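PDB 4DMO: N-hydroxyarylamine O-acetyltransferase from Bacillus cereus, which is an active arylamine N-acetyltransferase with a non-canonical catalytic triad, and probably also O-acetylates N-hydroxyarylamines. Local coordinates for residues A[30-35]-A[132-137]; A[223-228]-A[237-242]; A[161-166]-A[186-191]; A[215-220]-A[230-235]; A[20-25]-A[83-88]. All blocks are in the same frame, centred on the assembly; numbering follows the deposited sequence.

Interaction 1 sets helix 27-37 on the loop between strands 120-124 and 137-138; interaction 5 sets the loop leading into that helix on the end of helix 71-84. The two touch: CD1 of Ile-30 lies 3.8 Å from CG1 of Val-22, and CG of Pro-136 4.0 Å from CZ of Phe-24. Interactions 2 and 4 share strands 226-231 and 234-239 of the five-stranded sheet; Ala-228 O meets CG2 of Val-220 at 3.6 Å. Interaction 3 sits in the eight-stranded sheet, with the side chain of Ile-164 about 7 Å from the bound 3-(1-methylpiperidinium-1-yl)propane-1-sulfonate. The nearest atoms of interactions 1 and 3 are about 4 Å apart. The centres of interactions 4 and 5 are about 35 Å apart.

Interaction 1: residues A[30-35]-A[132-137]; sequences IMYAMA and LPLAPV
The carbonyl O of Leu-132, the residue whose CD1 meets CB of Ala-35 at 3.8 Å, is gripped by two hydroxyls, OG1 of Thr-148 and OG of Ser-146. Nothing polar bonds the two segments to each other; the contact is carried by Met-31, Ala-35 and Leu-134. Met-31 starts with CB 4.0 Å from the carbonyl carbon of Leu-134. Its sulfur SD lies 3.5 Å from CA of Ala-135, with CD of Pro-136 next at 3.8 Å. The chain bends at chi3 (76°), which turns CE back to lie 3.3 Å from Ala-135 O. This is where the N-terminal helical bundle of the arylamine N-acetyltransferase fold meets the sheet domain: helix 27-37 rests on the loop that follows strand 120-124 and leads into strand 137-138. Leu-134 sits in that loop with left-handed backbone angles, and its two methyls divide the work. CD2 reaches CB of Ala-35 at 3.7 Å and also approaches CA of Tyr-32, while CD1 comes obliquely to the Tyr-32 ring, 4.2 Å from its CD1. Leu-222 of strand 218-223 touches the side chains of Ala-35, Leu-132 and Leu-134 alike.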
# COMPACT_ATOMS: atom_id res chain seq x y z
N ILE A 30 -1.18 9.66 -10.06
CA ILE A 30 -0.00 8.88 -9.79
C ILE A 30 -0.37 7.68 -8.91
O ILE A 30 0.12 6.58 -9.14
CB ILE A 30 1.05 9.73 -9.09
CG1 ILE A 30 1.55 10.81 -10.04
CG2 ILE A 30 2.22 8.88 -8.63
CD1 ILE A 30 2.45 11.80 -9.39
N MET A 31 -1.26 7.90 -7.94
CA MET A 31 -1.68 6.84 -7.03
C MET A 31 -2.42 5.78 -7.77
O MET A 31 -2.25 4.58 -7.50
CB MET A 31 -2.57 7.41 -5.90
CG MET A 31 -1.78 8.23 -4.92
SD MET A 31 -2.77 9.20 -3.78
CE MET A 31 -3.31 7.91 -2.64
N TYR A 32 -3.25 6.20 -8.71
CA TYR A 32 -4.00 5.28 -9.53
C TYR A 32 -3.04 4.44 -10.35
O TYR A 32 -3.13 3.20 -10.37
CB TYR A 32 -4.97 6.07 -10.43
CG TYR A 32 -5.73 5.17 -11.34
CD1 TYR A 32 -6.97 4.64 -10.97
CD2 TYR A 32 -5.23 4.84 -12.58
CE1 TYR A 32 -7.66 3.80 -11.82
CE2 TYR A 32 -5.91 4.01 -13.42
CZ TYR A 32 -7.11 3.48 -13.04
OH TYR A 32 -7.75 2.63 -13.90
N ALA A 33 -2.08 5.11 -10.99
CA ALA A 33 -1.06 4.42 -11.76
C ALA A 33 -0.26 3.45 -10.88
O ALA A 33 0.03 2.33 -11.29
CB ALA A 33 -0.12 5.43 -12.45
N MET A 34 0.10 3.87 -9.67
CA MET A 34 0.81 2.97 -8.77
C MET A 34 -0.02 1.74 -8.48
O MET A 34 0.53 0.65 -8.44
CB MET A 34 1.22 3.64 -7.47
CG MET A 34 2.07 2.73 -6.62
SD MET A 34 2.88 3.60 -5.31
CE MET A 34 3.66 2.28 -4.40
N ALA A 35 -1.34 1.89 -8.31
CA ALA A 35 -2.16 0.73 -8.00
C ALA A 35 -2.24 -0.20 -9.16
O ALA A 35 -2.40 -1.39 -8.96
CB ALA A 35 -3.55 1.13 -7.60
N LEU A 132 -7.64 0.74 -1.44
CA LEU A 132 -6.89 1.93 -1.79
C LEU A 132 -7.79 3.09 -2.17
O LEU A 132 -8.65 2.97 -3.03
CB LEU A 132 -5.93 1.60 -2.95
CG LEU A 132 -4.88 0.49 -2.70
CD1 LEU A 132 -4.06 0.16 -3.97
CD2 LEU A 132 -3.91 0.86 -1.52
N PRO A 133 -7.55 4.25 -1.55
CA PRO A 133 -8.36 5.43 -1.88
C PRO A 133 -8.09 5.97 -3.29
O PRO A 133 -8.94 6.69 -3.81
CB PRO A 133 -7.94 6.45 -0.81
CG PRO A 133 -7.28 5.67 0.28
CD PRO A 133 -6.62 4.51 -0.44
N LEU A 134 -6.95 5.63 -3.89
CA LEU A 134 -6.55 6.12 -5.22
C LEU A 134 -6.49 7.64 -5.32
O LEU A 134 -6.49 8.23 -6.41
CB LEU A 134 -7.46 5.55 -6.29
CG LEU A 134 -7.49 4.03 -6.20
CD1 LEU A 134 -8.45 3.51 -7.20
CD2 LEU A 134 -6.14 3.43 -6.44
N ALA A 135 -6.44 8.28 -4.16
CA ALA A 135 -6.26 9.72 -4.10
C ALA A 135 -5.92 10.10 -2.66
O ALA A 135 -6.13 9.30 -1.75
CB ALA A 135 -7.52 10.43 -4.57
N PRO A 136 -5.37 11.30 -2.45
CA PRO A 136 -5.17 11.79 -1.08
C PRO A 136 -6.48 11.85 -0.27
O PRO A 136 -7.54 12.16 -0.80
CB PRO A 136 -4.61 13.21 -1.30
CG PRO A 136 -4.02 13.18 -2.64
CD PRO A 136 -4.92 12.28 -3.45
N VAL A 137 -6.39 11.51 1.00
CA VAL A 137 -7.53 11.58 1.88
C VAL A 137 -7.32 12.77 2.82
O VAL A 137 -6.39 12.78 3.64
CB VAL A 137 -7.73 10.29 2.71
CG1 VAL A 137 -9.03 10.40 3.55
CG2 VAL A 137 -7.75 9.06 1.80

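Interaction 2: residues A[223-228]-A[237-242]; sequences TEDGHA and VAKNGK
The imidazole of His-227 is approached obliquely by CB of Ala-238, which lies 3.4 Å from NE2 and almost as near CD2. The other flat group is the carboxylate of Asp-225. NZ of Lys-239 comes down on its OD1 from above the carboxylate plane, 46° out of it, making a 2.9 Å salt bridge. Bends at chi3 (78°) and chi4 (76°) curl CE and NZ of the lysine round to that oxygen. OD2 takes a hydrogen bond from a water at 2.6 Å; the same water accepts from Thr-223 OG1 and donates to Ala-238 O at 2.9 Å, so it ties the turn to the facing strand. Ala-238 O is further held by His-227 N at 3.0 Å and is met by CA of Gly-226 at 3.3 Å. The return bond, Ala-238 N to His-227 O, closes the hydrogen-bonded pair. Past it, Lys-239 to Lys-242 form a type II turn. The contact belongs to the beta hairpin of strands 226-231 and 234-239, with strand 218-223 continuing the sheet through backbone bonds between Lys-221 and Ala-228, and strand 242-247 doing so through Thr-244 and Val-237.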
# COMPACT_ATOMS: atom_id res chain seq x y z
N THR A 223 -6.82 -3.69 -11.06
CA THR A 223 -6.74 -3.78 -12.49
C THR A 223 -7.66 -2.72 -13.07
O THR A 223 -8.31 -1.99 -12.34
CB THR A 223 -7.19 -5.17 -12.97
OG1 THR A 223 -8.54 -5.39 -12.57
CG2 THR A 223 -6.30 -6.28 -12.36
N GLU A 224 -7.67 -2.65 -14.40
CA GLU A 224 -8.56 -1.75 -15.16
C GLU A 224 -10.00 -1.79 -14.68
O GLU A 224 -10.70 -0.78 -14.58
CB GLU A 224 -8.58 -2.20 -16.63
CG GLU A 224 -7.85 -1.32 -17.64
CD GLU A 224 -8.12 -1.73 -19.11
OE1 GLU A 224 -7.39 -1.18 -19.98
OE2 GLU A 224 -9.02 -2.58 -19.40
N ASP A 225 -10.49 -3.01 -14.48
CA ASP A 225 -11.91 -3.21 -14.32
C ASP A 225 -12.23 -3.92 -13.02
O ASP A 225 -13.32 -4.47 -12.88
CB ASP A 225 -12.47 -4.01 -15.50
CG ASP A 225 -11.60 -5.21 -15.88
OD1 ASP A 225 -11.57 -5.57 -17.07
OD2 ASP A 225 -10.94 -5.80 -14.99
N GLY A 226 -11.29 -3.89 -12.08
CA GLY A 226 -11.51 -4.50 -10.77
C GLY A 226 -10.23 -4.78 -9.99
O GLY A 226 -9.54 -3.84 -9.56
N HIS A 227 -9.94 -6.06 -9.78
CA HIS A 227 -8.71 -6.48 -9.10
C HIS A 227 -8.45 -7.99 -9.31
O HIS A 227 -9.29 -8.73 -9.84
CB HIS A 227 -8.80 -6.16 -7.63
CG HIS A 227 -9.66 -7.12 -6.87
ND1 HIS A 227 -9.16 -8.28 -6.31
CD2 HIS A 227 -10.98 -7.11 -6.61
CE1 HIS A 227 -10.14 -8.94 -5.74
NE2 HIS A 227 -11.26 -8.26 -5.93
N ALA A 228 -7.25 -8.41 -8.93
CA ALA A 228 -6.83 -9.80 -9.05
C ALA A 228 -6.04 -10.15 -7.78
O ALA A 228 -5.28 -9.33 -7.28
CB ALA A 228 -5.99 -9.97 -10.27
N VAL A 237 -10.16 -13.35 -9.69
CA VAL A 237 -10.25 -12.18 -10.54
C VAL A 237 -11.64 -11.56 -10.45
O VAL A 237 -12.63 -12.19 -10.82
CB VAL A 237 -9.98 -12.51 -12.00
CG1 VAL A 237 -10.14 -11.28 -12.83
CG2 VAL A 237 -8.59 -13.09 -12.19
N ALA A 238 -11.73 -10.32 -9.99
CA ALA A 238 -12.98 -9.59 -9.97
C ALA A 238 -13.01 -8.51 -11.06
O ALA A 238 -12.09 -7.68 -11.17
CB ALA A 238 -13.22 -8.97 -8.63
N LYS A 239 -14.06 -8.54 -11.87
CA LYS A 239 -14.40 -7.44 -12.77
C LYS A 239 -15.67 -6.83 -12.20
O LYS A 239 -16.00 -7.07 -11.03
CB LYS A 239 -14.65 -7.96 -14.18
CG LYS A 239 -13.57 -8.93 -14.65
CD LYS A 239 -13.88 -9.48 -16.04
CE LYS A 239 -13.55 -8.46 -17.12
NZ LYS A 239 -12.07 -8.37 -17.36
N ASN A 240 -16.36 -6.01 -12.99
CA ASN A 240 -17.64 -5.43 -12.56
C ASN A 240 -18.81 -6.39 -12.73
O ASN A 240 -19.15 -6.82 -13.84
CB ASN A 240 -17.94 -4.13 -13.30
CG ASN A 240 -19.25 -3.50 -12.86
OD1 ASN A 240 -19.30 -2.88 -11.80
ND2 ASN A 240 -20.31 -3.66 -13.66
N GLY A 241 -19.45 -6.71 -11.62
CA GLY A 241 -20.54 -7.66 -11.61
C GLY A 241 -20.12 -9.07 -12.01
O GLY A 241 -20.94 -9.84 -12.48
N LYS A 242 -18.84 -9.40 -11.82
CA LYS A 242 -18.33 -10.74 -12.16
C LYS A 242 -17.03 -11.09 -11.41
O LYS A 242 -16.08 -10.29 -11.35
CB LYS A 242 -18.12 -10.84 -13.67
CG LYS A 242 -17.50 -12.13 -14.10
CD LYS A 242 -17.69 -12.33 -15.56
CE LYS A 242 -16.97 -13.56 -16.07
NZ LYS A 242 -17.55 -14.06 -17.34
O HOH W 1 -10.07 -7.46 -13.26

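Interaction 3: residues A[161-166]-A[186-191]; sequences GNYILE and YAFYIE
Tyr-163 lays its CB over one face of the Phe-188 ring, offset toward the rim, with CZ of Phe-188 3.3 Å from that CB. CG stands beside the backbone N, anti to the carbonyl carbon (chi1 -77°). The phenol and phenylalanine planes are nearly parallel, at 18°, but the rings are slid so far past each other that the centroids are 5.8 Å apart. On one flank of the ring, CD2 and CE2 meet CB of Ile-190, the latter at 3.7 Å. The ring also meets Phe-139 edge-to-face.

The backbone here forms a classic beta bulge: Asn-162 N and Tyr-163 N both donate to Phe-188 O, each at 2.9 Å. The Asn-162 side chain then grips the chain beyond the strand. Its OD1 accepts from Ile-190 N on an in-plane lone pair, while ND2 reaches the syn lone pair of Glu-191 OE1 at 3.0 Å, a nearly straight bond at 170°. Beside it, CA of Gly-161 sits over the centre of the Tyr-189 ring, and farther along Leu-165 CB does the same to Tyr-186.

Strands 163-168 and 183-188 are antiparallel neighbours in the eight-stranded sheet, between strands 149-158 and 88-98. Tyr-186 packs against His-110, probably the histidine of the triad, Ala-187 touches Trp-104 of the ligand pocket, and strand 120-124 meets Leu-165, Tyr-186 and Ile-190.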
# COMPACT_ATOMS: atom_id res chain seq x y z
N GLY A 161 -3.92 4.64 18.28
CA GLY A 161 -3.66 5.86 17.56
C GLY A 161 -4.51 7.01 18.08
O GLY A 161 -5.25 6.86 19.05
N ASN A 162 -4.38 8.16 17.43
CA ASN A 162 -5.25 9.29 17.71
C ASN A 162 -6.02 9.73 16.48
O ASN A 162 -6.75 10.72 16.55
CB ASN A 162 -4.48 10.46 18.31
CG ASN A 162 -3.15 10.69 17.66
OD1 ASN A 162 -3.03 10.72 16.44
ND2 ASN A 162 -2.13 10.82 18.49
N TYR A 163 -5.87 9.01 15.37
CA TYR A 163 -6.70 9.21 14.18
C TYR A 163 -7.10 7.85 13.62
O TYR A 163 -6.58 6.81 14.01
CB TYR A 163 -5.96 9.99 13.09
CG TYR A 163 -5.86 11.48 13.33
CD1 TYR A 163 -6.80 12.34 12.78
CD2 TYR A 163 -4.83 12.03 14.08
CE1 TYR A 163 -6.73 13.68 12.97
CE2 TYR A 163 -4.74 13.39 14.27
CZ TYR A 163 -5.70 14.22 13.71
OH TYR A 163 -5.68 15.59 13.88
N ILE A 164 -8.05 7.86 12.71
CA ILE A 164 -8.50 6.62 12.11
C ILE A 164 -8.79 6.84 10.66
O ILE A 164 -9.17 7.95 10.24
CB ILE A 164 -9.77 6.04 12.79
CG1 ILE A 164 -10.99 6.92 12.53
CG2 ILE A 164 -9.54 5.82 14.29
CD1 ILE A 164 -12.30 6.33 13.16
N LEU A 165 -8.59 5.77 9.89
CA LEU A 165 -9.05 5.70 8.52
C LEU A 165 -10.21 4.74 8.46
O LEU A 165 -10.06 3.53 8.73
CB LEU A 165 -7.94 5.21 7.60
CG LEU A 165 -8.47 5.18 6.18
CD1 LEU A 165 -8.64 6.58 5.66
CD2 LEU A 165 -7.60 4.35 5.26
N GLU A 166 -11.37 5.29 8.14
CA GLU A 166 -12.58 4.53 8.03
C GLU A 166 -12.90 4.30 6.57
O GLU A 166 -12.51 5.06 5.70
CB GLU A 166 -13.74 5.31 8.66
CG GLU A 166 -14.03 4.96 10.10
CD GLU A 166 -15.05 5.89 10.70
OE1 GLU A 166 -15.11 7.05 10.25
OE2 GLU A 166 -15.82 5.45 11.58
N TYR A 186 -7.69 1.31 9.65
CA TYR A 186 -6.67 1.31 10.68
C TYR A 186 -6.68 2.60 11.50
O TYR A 186 -7.22 3.64 11.09
CB TYR A 186 -5.29 1.07 10.08
CG TYR A 186 -4.88 2.10 9.06
CD1 TYR A 186 -4.98 1.85 7.69
CD2 TYR A 186 -4.35 3.31 9.47
CE1 TYR A 186 -4.60 2.79 6.77
CE2 TYR A 186 -3.95 4.26 8.56
CZ TYR A 186 -4.07 4.00 7.21
OH TYR A 186 -3.68 4.95 6.30
N ALA A 187 -6.09 2.45 12.69
CA ALA A 187 -5.83 3.55 13.57
C ALA A 187 -4.36 3.91 13.43
O ALA A 187 -3.51 3.02 13.24
CB ALA A 187 -6.15 3.14 15.02
N PHE A 188 -4.05 5.20 13.52
CA PHE A 188 -2.66 5.65 13.49
C PHE A 188 -2.45 6.86 14.38
O PHE A 188 -3.41 7.52 14.74
CB PHE A 188 -2.22 5.99 12.07
CG PHE A 188 -2.97 7.15 11.44
CD1 PHE A 188 -4.23 6.95 10.88
CD2 PHE A 188 -2.42 8.42 11.40
CE1 PHE A 188 -4.92 8.01 10.30
CE2 PHE A 188 -3.12 9.47 10.83
CZ PHE A 188 -4.36 9.26 10.27
N TYR A 189 -1.19 7.12 14.73
CA TYR A 189 -0.78 8.32 15.43
C TYR A 189 -0.27 9.36 14.40
O TYR A 189 0.46 9.00 13.47
CB TYR A 189 0.32 7.98 16.43
CG TYR A 189 -0.09 7.06 17.54
CD1 TYR A 189 -0.81 7.56 18.64
CD2 TYR A 189 0.23 5.69 17.52
CE1 TYR A 189 -1.20 6.71 19.69
CE2 TYR A 189 -0.17 4.82 18.58
CZ TYR A 189 -0.89 5.36 19.66
OH TYR A 189 -1.30 4.57 20.71
N ILE A 190 -0.66 10.62 14.56
CA ILE A 190 -0.25 11.69 13.63
C ILE A 190 1.23 12.04 13.79
O ILE A 190 1.84 12.64 12.91
CB ILE A 190 -1.12 12.98 13.81
CG1 ILE A 190 -0.90 13.96 12.65
CG2 ILE A 190 -0.80 13.65 15.14
CD1 ILE A 190 -1.09 13.36 11.26
N GLU A 191 1.78 11.66 14.94
CA GLU A 191 3.19 11.88 15.27
C GLU A 191 4.14 11.21 14.26
O GLU A 191 4.03 10.03 13.94
CB GLU A 191 3.48 11.37 16.69
CG GLU A 191 2.91 12.27 17.85
CD GLU A 191 1.39 12.13 18.11
OE1 GLU A 191 0.77 11.12 17.72
OE2 GLU A 191 0.82 13.06 18.72

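Interaction 4: residues A[215-220]-A[230-235]; sequences KVPLIV and LTKDSL
Ile-219 and Leu-230 form a hydrogen-bonded pair in the beta hairpin of strands 218-223 and 226-231, within the five-stranded antiparallel sheet. Two backbone bonds close the pair: Ile-219 N to Leu-230 O at 2.9 Å, and Leu-230 N to Ile-219 O at 2.7 Å. No further backbone bond crosses at Pro-217, which has no N-H; its carbonyl O receives a CA-H contact from CA of Thr-231, 3.4 Å away. CB of the same threonine lies close by.

A further polar group belongs to the turn between strands 226-231 and 234-239. Thr-231 OG1, placed between the backbone N and the carbonyl carbon (chi1 77°), accepts from Ser-234 N at 3.3 Å in an ST motif. The chain then bends back, and Thr-231 N bonds to Ser-234 O. Outside the hairpin, Asn-42 OD1 accepts from Leu-218 N.

Apolar contacts lie on the Ile-219 side of the sheet. CD1 of Ile-219 and CD2 of Leu-230 meet loosely at 4.2 Å, and helix 250-261 covers both through Phe-261. Leu-43 and Leu-46 of helix 43-46 close on Pro-217. The methylenes of Lys-232 pack on the proline: the lysine chain crosses the ring at an angle, and its CD and CE both lie 3.6 Å from CD of Pro-217.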
# COMPACT_ATOMS: atom_id res chain seq x y z
N LYS A 215 2.77 -16.51 6.60
CA LYS A 215 2.39 -17.94 6.50
C LYS A 215 2.39 -18.42 5.03
O LYS A 215 3.12 -19.33 4.65
CB LYS A 215 0.99 -18.17 7.09
CG LYS A 215 0.71 -17.46 8.42
CD LYS A 215 1.56 -18.00 9.56
CE LYS A 215 0.97 -17.61 10.90
NZ LYS A 215 0.88 -16.14 11.06
N VAL A 216 1.55 -17.80 4.21
CA VAL A 216 1.32 -18.25 2.84
C VAL A 216 1.46 -17.08 1.87
O VAL A 216 1.32 -15.93 2.28
CB VAL A 216 -0.11 -18.84 2.69
CG1 VAL A 216 -0.29 -20.03 3.62
CG2 VAL A 216 -1.14 -17.81 2.99
N PRO A 217 1.72 -17.36 0.59
CA PRO A 217 1.79 -16.27 -0.40
C PRO A 217 0.47 -15.53 -0.51
O PRO A 217 -0.59 -16.14 -0.51
CB PRO A 217 2.04 -17.00 -1.71
CG PRO A 217 2.69 -18.35 -1.27
CD PRO A 217 1.98 -18.68 -0.01
N LEU A 218 0.58 -14.21 -0.61
CA LEU A 218 -0.55 -13.32 -0.76
C LEU A 218 -0.14 -12.21 -1.75
O LEU A 218 0.83 -11.49 -1.52
CB LEU A 218 -0.86 -12.74 0.61
CG LEU A 218 -2.21 -12.13 0.89
CD1 LEU A 218 -2.30 -11.86 2.40
CD2 LEU A 218 -2.39 -10.85 0.13
N ILE A 219 -0.85 -12.12 -2.87
CA ILE A 219 -0.57 -11.09 -3.87
C ILE A 219 -1.89 -10.48 -4.35
O ILE A 219 -2.73 -11.21 -4.86
CB ILE A 219 0.13 -11.63 -5.13
CG1 ILE A 219 1.46 -12.33 -4.79
CG2 ILE A 219 0.38 -10.49 -6.09
CD1 ILE A 219 1.33 -13.81 -4.65
N VAL A 220 -2.06 -9.16 -4.23
CA VAL A 220 -3.23 -8.51 -4.79
C VAL A 220 -2.83 -7.26 -5.58
O VAL A 220 -1.86 -6.58 -5.25
CB VAL A 220 -4.25 -8.15 -3.68
CG1 VAL A 220 -3.62 -7.32 -2.65
CG2 VAL A 220 -5.44 -7.37 -4.23
N LEU A 230 -3.97 -13.51 -5.69
CA LEU A 230 -3.34 -14.82 -5.84
C LEU A 230 -2.83 -15.32 -4.49
O LEU A 230 -2.31 -14.55 -3.68
CB LEU A 230 -2.21 -14.78 -6.86
CG LEU A 230 -1.41 -16.07 -7.12
CD1 LEU A 230 -2.30 -17.14 -7.71
CD2 LEU A 230 -0.22 -15.81 -8.02
N THR A 231 -3.07 -16.61 -4.24
CA THR A 231 -2.50 -17.29 -3.09
C THR A 231 -1.95 -18.67 -3.52
O THR A 231 -2.04 -19.07 -4.69
CB THR A 231 -3.52 -17.50 -1.95
OG1 THR A 231 -4.38 -18.59 -2.29
CG2 THR A 231 -4.31 -16.25 -1.67
N LYS A 232 -1.42 -19.40 -2.54
CA LYS A 232 -0.75 -20.65 -2.81
C LYS A 232 -1.72 -21.53 -3.56
O LYS A 232 -1.32 -22.40 -4.35
CB LYS A 232 -0.34 -21.33 -1.49
CG LYS A 232 0.96 -22.13 -1.49
CD LYS A 232 1.55 -22.24 -0.05
CE LYS A 232 3.10 -22.13 -0.02
NZ LYS A 232 3.65 -21.88 1.35
N ASP A 233 -3.00 -21.30 -3.33
CA ASP A 233 -3.97 -22.25 -3.86
C ASP A 233 -4.93 -21.70 -4.92
O ASP A 233 -5.40 -22.47 -5.73
CB ASP A 233 -4.76 -22.86 -2.70
CG ASP A 233 -4.07 -24.07 -2.10
OD1 ASP A 233 -3.35 -24.79 -2.84
OD2 ASP A 233 -4.23 -24.31 -0.88
N SER A 234 -5.22 -20.40 -4.92
CA SER A 234 -6.26 -19.93 -5.82
C SER A 234 -6.11 -18.52 -6.33
O SER A 234 -5.63 -17.61 -5.64
CB SER A 234 -7.62 -20.03 -5.15
OG SER A 234 -7.69 -19.19 -4.03
N LEU A 235 -6.56 -18.34 -7.55
CA LEU A 235 -6.59 -17.04 -8.19
C LEU A 235 -8.02 -16.52 -8.25
O LEU A 235 -8.94 -17.20 -8.74
CB LEU A 235 -6.04 -17.14 -9.59
CG LEU A 235 -6.14 -15.93 -10.49
CD1 LEU A 235 -5.21 -14.81 -10.04
CD2 LEU A 235 -5.81 -16.39 -11.89

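Interaction 5: residues A[20-25]-A[83-88]; sequences DTVSFE and KDSGFD
The Phe-87 ring meets Ser-23 O and Phe-24 N with its edge, and no hydrogen bond crosses the contact. Phe-87 follows Gly-86, the C-prime residue with positive phi in the Schellman motif that ends helix 71-84, and itself gives one bond of that motif; the other runs from Gly-86 N back to Lys-83 O at 3.0 Å. The chain leaves the helix there and brings Phe-87 against the loop that leads into helix 27-37. CZ of the ring does most of the touching. It lies 3.5 Å from Val-22 O, which approaches obliquely, and 3.7 Å from Ser-23 O, which sits close to the ring plane. Phe-24 N is a little farther off along the same edge.

Val-22 crosses the phenylalanine at about a right angle, its CG1 lying in the ring plane 4.0 Å from CE1. It also packs on Phe-11 of helix 5-14 and on Ile-30, while Leu-27 and Leu-115 touch Phe-87. Phe-24, the next aromatic along the loop, stacks on His-117. The other methyl of Val-22, CG2, approaches OG of Ser-85 at 3.7 Å, a hydroxyl already hydrogen-bonded to Phe-81 O.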
# COMPACT_ATOMS: atom_id res chain seq x y z
N ASP A 20 9.07 17.35 -14.37
CA ASP A 20 10.05 18.07 -13.55
C ASP A 20 9.37 18.91 -12.47
O ASP A 20 10.01 19.34 -11.51
CB ASP A 20 10.97 18.94 -14.41
CG ASP A 20 12.40 18.38 -14.51
OD1 ASP A 20 12.89 17.80 -13.51
OD2 ASP A 20 13.03 18.52 -15.58
N THR A 21 8.07 19.14 -12.63
CA THR A 21 7.26 19.73 -11.57
C THR A 21 6.02 18.88 -11.33
O THR A 21 5.17 18.77 -12.21
CB THR A 21 6.82 21.17 -11.92
OG1 THR A 21 7.97 22.02 -11.98
CG2 THR A 21 5.88 21.69 -10.87
N VAL A 22 5.92 18.29 -10.14
CA VAL A 22 4.75 17.48 -9.77
C VAL A 22 3.78 18.28 -8.88
O VAL A 22 4.17 18.82 -7.85
CB VAL A 22 5.19 16.18 -9.01
CG1 VAL A 22 4.01 15.21 -8.80
CG2 VAL A 22 6.30 15.47 -9.77
N SER A 23 2.53 18.36 -9.27
CA SER A 23 1.57 19.14 -8.51
C SER A 23 0.71 18.26 -7.65
O SER A 23 0.69 17.03 -7.81
CB SER A 23 0.67 19.96 -9.45
OG SER A 23 -0.29 19.14 -10.11
N PHE A 24 -0.04 18.89 -6.76
CA PHE A 24 -0.97 18.17 -5.89
C PHE A 24 -2.04 17.46 -6.70
O PHE A 24 -2.39 16.31 -6.44
CB PHE A 24 -1.64 19.12 -4.91
CG PHE A 24 -2.59 18.44 -4.00
CD1 PHE A 24 -2.13 17.83 -2.85
CD2 PHE A 24 -3.94 18.38 -4.29
CE1 PHE A 24 -3.01 17.19 -1.99
CE2 PHE A 24 -4.80 17.73 -3.42
CZ PHE A 24 -4.32 17.13 -2.27
N GLU A 25 -2.56 18.18 -7.68
CA GLU A 25 -3.66 17.67 -8.49
C GLU A 25 -3.25 16.42 -9.26
O GLU A 25 -4.11 15.65 -9.71
CB GLU A 25 -4.15 18.80 -9.41
CG GLU A 25 -5.38 18.47 -10.22
CD GLU A 25 -6.37 19.62 -10.26
OE1 GLU A 25 -7.06 19.84 -9.24
OE2 GLU A 25 -6.48 20.29 -11.31
N LYS A 83 8.84 13.17 -1.51
CA LYS A 83 9.89 14.00 -0.93
C LYS A 83 10.80 14.61 -2.00
O LYS A 83 11.05 15.82 -1.98
CB LYS A 83 10.72 13.14 0.03
CG LYS A 83 11.47 13.86 1.13
CD LYS A 83 11.85 12.81 2.16
CE LYS A 83 13.02 13.21 3.05
NZ LYS A 83 13.87 11.98 3.39
N ASP A 84 11.32 13.78 -2.92
CA ASP A 84 12.14 14.28 -4.04
C ASP A 84 11.36 15.23 -4.94
O ASP A 84 11.95 16.09 -5.60
CB ASP A 84 12.68 13.15 -4.89
CG ASP A 84 13.76 12.39 -4.21
OD1 ASP A 84 14.15 12.79 -3.09
OD2 ASP A 84 14.21 11.38 -4.78
N SER A 85 10.05 15.06 -4.99
CA SER A 85 9.19 15.93 -5.79
C SER A 85 8.86 17.24 -5.07
O SER A 85 8.00 17.98 -5.52
CB SER A 85 7.88 15.21 -6.16
OG SER A 85 8.14 14.04 -6.91
N GLY A 86 9.54 17.50 -3.96
CA GLY A 86 9.38 18.78 -3.29
C GLY A 86 8.23 18.88 -2.29
O GLY A 86 8.07 19.92 -1.64
N PHE A 87 7.42 17.83 -2.16
CA PHE A 87 6.32 17.84 -1.18
C PHE A 87 6.77 17.70 0.27
O PHE A 87 7.74 17.01 0.56
CB PHE A 87 5.36 16.71 -1.45
CG PHE A 87 4.60 16.87 -2.69
CD1 PHE A 87 5.02 16.25 -3.84
CD2 PHE A 87 3.45 17.62 -2.71
CE1 PHE A 87 4.30 16.37 -4.99
CE2 PHE A 87 2.73 17.76 -3.86
CZ PHE A 87 3.17 17.12 -5.01
N ASP A 88 6.01 18.30 1.17
CA ASP A 88 6.29 18.20 2.60
C ASP A 88 5.57 16.99 3.19
O ASP A 88 4.36 17.04 3.49
CB ASP A 88 5.86 19.47 3.31
CG ASP A 88 6.16 19.42 4.80
OD1 ASP A 88 6.85 18.46 5.21
OD2 ASP A 88 5.73 20.35 5.54